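Local coordinates for putative Fe-S biosynthesis protein (Lactobacillus salivarius, PDB 2P2E) that probably takes part in iron-sulphur cluster biosynthesis, although its function has not been established, at residues V25-V34 / K74-M85. Sequence-based numbering, arbitrary orientation.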
loop_
_atom_site.group_PDB
_atom_site.type_symbol
_atom_site.label_atom_id
_atom_site.label_comp_id
_atom_site.label_asym_id
_atom_site.label_seq_id
_atom_site.Cartn_x
_atom_site.Cartn_y
_atom_site.Cartn_z
ATOM N N VAL A 25 -4.072 -1.389 9.955
ATOM C CA VAL A 25 -4.720 -1.313 8.653
ATOM C C VAL A 25 -3.668 -0.943 7.601
ATOM O O VAL A 25 -2.784 -0.134 7.850
ATOM C CB VAL A 25 -5.840 -0.235 8.654
ATOM C CG1 VAL A 25 -6.399 -0.038 7.252
ATOM C CG2 VAL A 25 -6.945 -0.643 9.603
ATOM N N LEU A 26 -3.766 -1.548 6.423
ATOM C CA LEU A 26 -2.825 -1.280 5.345
ATOM C C LEU A 26 -3.393 -0.356 4.288
ATOM O O LEU A 26 -4.560 -0.469 3.903
ATOM C CB LEU A 26 -2.400 -2.584 4.679
ATOM C CG LEU A 26 -1.514 -3.486 5.527
ATOM C CD1 LEU A 26 -1.214 -4.753 4.787
ATOM C CD2 LEU A 26 -0.234 -2.760 5.849
ATOM N N LEU A 27 -2.553 0.552 3.811
ATOM C CA LEU A 27 -2.970 1.481 2.791
ATOM C C LEU A 27 -2.018 1.489 1.609
ATOM O O LEU A 27 -0.798 1.482 1.776
ATOM C CB LEU A 27 -3.041 2.894 3.354
ATOM C CG LEU A 27 -3.808 3.127 4.647
ATOM C CD1 LEU A 27 -3.689 4.602 4.989
ATOM C CD2 LEU A 27 -5.264 2.721 4.502
ATOM N N LEU A 28 -2.583 1.480 0.410
ATOM C CA LEU A 28 -1.784 1.577 -0.795
ATOM C C LEU A 28 -1.974 3.050 -1.115
ATOM O O LEU A 28 -2.961 3.447 -1.728
ATOM C CB LEU A 28 -2.356 0.711 -1.904
ATOM C CG LEU A 28 -1.599 0.811 -3.225
ATOM C CD1 LEU A 28 -0.107 0.547 -3.030
ATOM C CD2 LEU A 28 -2.187 -0.192 -4.179
ATOM N N ASP A 29 -1.030 3.858 -0.661
ATOM C CA ASP A 29 -1.106 5.291 -0.838
ATOM C C ASP A 29 -0.492 5.835 -2.113
ATOM O O ASP A 29 0.521 5.342 -2.596
ATOM C CB ASP A 29 -0.460 5.972 0.377
ATOM C CG ASP A 29 -0.395 7.480 0.246
ATOM O OD1 ASP A 29 -1.450 8.098 -0.011
ATOM O OD2 ASP A 29 0.708 8.048 0.412
ATOM N N PHE A 30 -1.145 6.847 -2.668
ATOM C CA PHE A 30 -0.634 7.528 -3.842
ATOM C C PHE A 30 -0.137 8.832 -3.223
ATOM O O PHE A 30 -0.919 9.692 -2.821
ATOM C CB PHE A 30 -1.737 7.793 -4.862
ATOM C CG PHE A 30 -1.213 8.199 -6.197
ATOM C CD1 PHE A 30 -0.361 7.351 -6.901
ATOM C CD2 PHE A 30 -1.519 9.440 -6.734
ATOM C CE1 PHE A 30 0.190 7.734 -8.118
ATOM C CE2 PHE A 30 -0.976 9.837 -7.951
ATOM C CZ PHE A 30 -0.119 8.979 -8.644
ATOM N N ASP A 31 1.180 8.940 -3.119
ATOM C CA ASP A 31 1.843 10.076 -2.505
ATOM C C ASP A 31 1.721 11.350 -3.308
ATOM O O ASP A 31 2.614 11.676 -4.075
ATOM C CB ASP A 31 3.314 9.739 -2.308
ATOM C CG ASP A 31 3.967 10.625 -1.301
ATOM O OD1 ASP A 31 3.300 11.582 -0.860
ATOM O OD2 ASP A 31 5.136 10.370 -0.948
ATOM N N ASP A 32 0.631 12.082 -3.125
ATOM C CA ASP A 32 0.421 13.314 -3.876
ATOM C C ASP A 32 0.038 14.482 -2.977
ATOM O O ASP A 32 -0.300 15.566 -3.451
ATOM C CB ASP A 32 -0.668 13.099 -4.929
ATOM C CG ASP A 32 -1.932 12.501 -4.342
ATOM O OD1 ASP A 32 -2.080 12.523 -3.103
ATOM O OD2 ASP A 32 -2.779 12.019 -5.118
ATOM N N GLY A 33 0.088 14.258 -1.672
ATOM C CA GLY A 33 -0.250 15.320 -0.752
ATOM C C GLY A 33 -1.729 15.401 -0.443
ATOM O O GLY A 33 -2.136 16.168 0.426
ATOM N N VAL A 34 -2.541 14.629 -1.155
ATOM C CA VAL A 34 -3.974 14.640 -0.898
ATOM C C VAL A 34 -4.325 13.654 0.237
ATOM O O VAL A 34 -3.852 12.511 0.262
ATOM C CB VAL A 34 -4.773 14.273 -2.173
ATOM C CG1 VAL A 34 -6.263 14.418 -1.916
ATOM C CG2 VAL A 34 -4.358 15.168 -3.320
ATOM N N LYS A 74 -7.032 -6.765 3.813
ATOM C CA LYS A 74 -7.441 -5.643 2.989
ATOM C C LYS A 74 -6.401 -4.554 2.836
ATOM O O LYS A 74 -5.527 -4.389 3.674
ATOM C CB LYS A 74 -8.713 -5.025 3.559
ATOM C CG LYS A 74 -9.969 -5.761 3.183
ATOM C CD LYS A 74 -11.181 -5.153 3.868
ATOM C CE LYS A 74 -12.465 -5.803 3.390
ATOM N NZ LYS A 74 -12.449 -7.278 3.612
ATOM N N PHE A 75 -6.530 -3.812 1.745
ATOM C CA PHE A 75 -5.676 -2.681 1.406
ATOM C C PHE A 75 -6.623 -1.543 1.095
ATOM O O PHE A 75 -7.469 -1.677 0.215
ATOM C CB PHE A 75 -4.878 -2.965 0.143
ATOM C CG PHE A 75 -3.583 -3.660 0.379
ATOM C CD1 PHE A 75 -2.485 -2.956 0.857
ATOM C CD2 PHE A 75 -3.437 -5.013 0.074
ATOM C CE1 PHE A 75 -1.249 -3.595 1.027
ATOM C CE2 PHE A 75 -2.207 -5.660 0.242
ATOM C CZ PHE A 75 -1.117 -4.954 0.713
ATOM N N TYR A 76 -6.505 -0.431 1.804
ATOM C CA TYR A 76 -7.380 0.696 1.533
ATOM C C TYR A 76 -6.645 1.671 0.645
ATOM O O TYR A 76 -5.426 1.756 0.700
ATOM C CB TYR A 76 -7.799 1.358 2.841
ATOM C CG TYR A 76 -8.772 0.502 3.596
ATOM C CD1 TYR A 76 -10.135 0.615 3.377
ATOM C CD2 TYR A 76 -8.326 -0.477 4.475
ATOM C CE1 TYR A 76 -11.033 -0.223 4.013
ATOM C CE2 TYR A 76 -9.217 -1.327 5.119
ATOM C CZ TYR A 76 -10.568 -1.191 4.882
ATOM O OH TYR A 76 -11.453 -2.021 5.530
ATOM N N TYR A 77 -7.378 2.395 -0.190
ATOM C CA TYR A 77 -6.753 3.360 -1.079
ATOM C C TYR A 77 -7.700 4.489 -1.449
ATOM O O TYR A 77 -8.924 4.352 -1.363
ATOM C CB TYR A 77 -6.253 2.671 -2.351
ATOM C CG TYR A 77 -7.347 2.167 -3.245
ATOM C CD1 TYR A 77 -7.699 2.852 -4.407
ATOM C CD2 TYR A 77 -8.030 0.998 -2.937
ATOM C CE1 TYR A 77 -8.705 2.382 -5.245
ATOM C CE2 TYR A 77 -9.042 0.520 -3.763
ATOM C CZ TYR A 77 -9.369 1.214 -4.914
ATOM O OH TYR A 77 -10.357 0.724 -5.721
ATOM N N LYS A 78 -7.121 5.610 -1.861
ATOM C CA LYS A 78 -7.912 6.760 -2.247
ATOM C C LYS A 78 -8.583 6.422 -3.562
ATOM O O LYS A 78 -7.921 6.048 -4.528
ATOM C CB LYS A 78 -7.016 7.987 -2.378
ATOM C CG LYS A 78 -6.382 8.376 -1.056
ATOM C CD LYS A 78 -5.472 9.579 -1.167
ATOM C CE LYS A 78 -4.168 9.241 -1.846
ATOM N NZ LYS A 78 -3.155 10.313 -1.625
ATOM N N GLY A 79 -9.906 6.526 -3.583
ATOM C CA GLY A 79 -10.652 6.211 -4.784
ATOM C C GLY A 79 -9.989 6.628 -6.079
ATOM O O GLY A 79 -9.616 5.783 -6.883
ATOM N N TYR A 80 -9.816 7.931 -6.266
ATOM C CA TYR A 80 -9.222 8.471 -7.482
ATOM C C TYR A 80 -7.947 7.815 -7.984
ATOM O O TYR A 80 -7.785 7.642 -9.181
ATOM C CB TYR A 80 -8.980 9.971 -7.323
ATOM C CG TYR A 80 -7.910 10.343 -6.325
ATOM C CD1 TYR A 80 -6.596 10.550 -6.732
ATOM C CD2 TYR A 80 -8.220 10.534 -4.982
ATOM C CE1 TYR A 80 -5.615 10.947 -5.828
ATOM C CE2 TYR A 80 -7.246 10.935 -4.066
ATOM C CZ TYR A 80 -5.947 11.143 -4.500
ATOM O OH TYR A 80 -4.991 11.575 -3.608
ATOM N N SER A 81 -7.036 7.454 -7.094
ATOM C CA SER A 81 -5.790 6.843 -7.541
ATOM C C SER A 81 -6.028 5.532 -8.273
ATOM O O SER A 81 -5.111 4.951 -8.842
ATOM C CB SER A 81 -4.837 6.630 -6.358
ATOM O OG SER A 81 -5.477 5.958 -5.295
ATOM N N LYS A 82 -7.274 5.084 -8.268
ATOM C CA LYS A 82 -7.656 3.845 -8.932
ATOM C C LYS A 82 -7.248 3.918 -10.396
ATOM O O LYS A 82 -6.979 2.894 -11.028
ATOM C CB LYS A 82 -9.170 3.668 -8.820
ATOM C CG LYS A 82 -9.710 2.331 -9.260
ATOM C CD LYS A 82 -11.214 2.268 -8.962
ATOM C CE LYS A 82 -11.821 0.898 -9.301
ATOM N NZ LYS A 82 -13.292 0.849 -8.997
HETATM N N MSE A 83 -7.200 5.140 -10.923
HETATM C CA MSE A 83 -6.847 5.362 -12.320
HETATM C C MSE A 83 -5.386 5.041 -12.600
HETATM O O MSE A 83 -4.987 4.865 -13.756
HETATM C CB MSE A 83 -7.146 6.811 -12.724
HETATM C CG MSE A 83 -6.233 7.859 -12.105
HETATM SE SE MSE A 83 -6.676 9.678 -12.715
HETATM C CE MSE A 83 -6.459 9.396 -14.640
ATOM N N TYR A 84 -4.591 4.955 -11.539
ATOM C CA TYR A 84 -3.177 4.660 -11.695
ATOM C C TYR A 84 -2.865 3.202 -11.412
ATOM O O TYR A 84 -1.713 2.776 -11.479
ATOM C CB TYR A 84 -2.352 5.546 -10.772
ATOM C CG TYR A 84 -2.441 6.992 -11.138
ATOM C CD1 TYR A 84 -2.115 7.421 -12.419
ATOM C CD2 TYR A 84 -2.867 7.937 -10.215
ATOM C CE1 TYR A 84 -2.213 8.760 -12.774
ATOM C CE2 TYR A 84 -2.966 9.283 -10.562
ATOM C CZ TYR A 84 -2.641 9.687 -11.841
ATOM O OH TYR A 84 -2.776 11.011 -12.198
HETATM N N MSE A 85 -3.900 2.429 -11.118
HETATM C CA MSE A 85 -3.697 1.032 -10.807
HETATM C C MSE A 85 -4.131 0.088 -11.912
HETATM O O MSE A 85 -4.539 0.504 -12.990
HETATM C CB MSE A 85 -4.425 0.695 -9.505
HETATM C CG MSE A 85 -3.982 1.544 -8.324
HETATM SE SE MSE A 85 -5.136 1.305 -6.771
HETATM C CE MSE A 85 -4.340 2.640 -5.588
HETATM O O HOH W 1 -5.497 -4.146 6.153
HETATM O O HOH W 2 -4.044 5.653 -2.940
HETATM O O HOH W 3 -0.938 10.941 0.326
#
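K78 reaches across to the turn that follows strand 25-30, its chain bent at CG-CD (chi3 -74°), and its NZ donates to two backbone carbonyls, F30 O at 2.6 Å and V34 O at 3.0 Å. The same ammonium forms salt bridges with D32 OD1 (2.9 Å from K78 NZ) and, more weakly, with D29 OD1, which also takes a hydrogen bond from Y64. D32 folds its carboxylate between its own backbone N and carbonyl carbon (chi1 51°), where OD1 closes an Asx turn with V34 N. V34 N and K78 NZ approach OD1 from opposite faces of the carboxylate. D32 OD2 offers its syn lone pair to Y80 OH at 2.7 Å, the carboxylate lying nearly coplanar with the tyrosine ring. With D32 replaced by an alanine, the K78 ammonium would probably be left with D29 as its weaker counter-charge here, Y80 OH would lose this acceptor, and the Asx turn would go. Beside this network, Y84 CD2 lies over one face of the F30 ring, toward its rim; the two planes are 20° apart but slid past each other, so the rings barely overlap (centroids 4.5 Å apart). Further along, strands 25-30 and 75-77 pair in parallel: Y76 N donates to L26 O and Y76 O accepts from L28 N, while L27 CD2 packs on Y76 CB. In the mixed sheet, strand 25-30 lies between 75-77 and antiparallel 49-55, whose F49 meets F30 edge-to-face; strand 66-70 flanks 75-77 beyond.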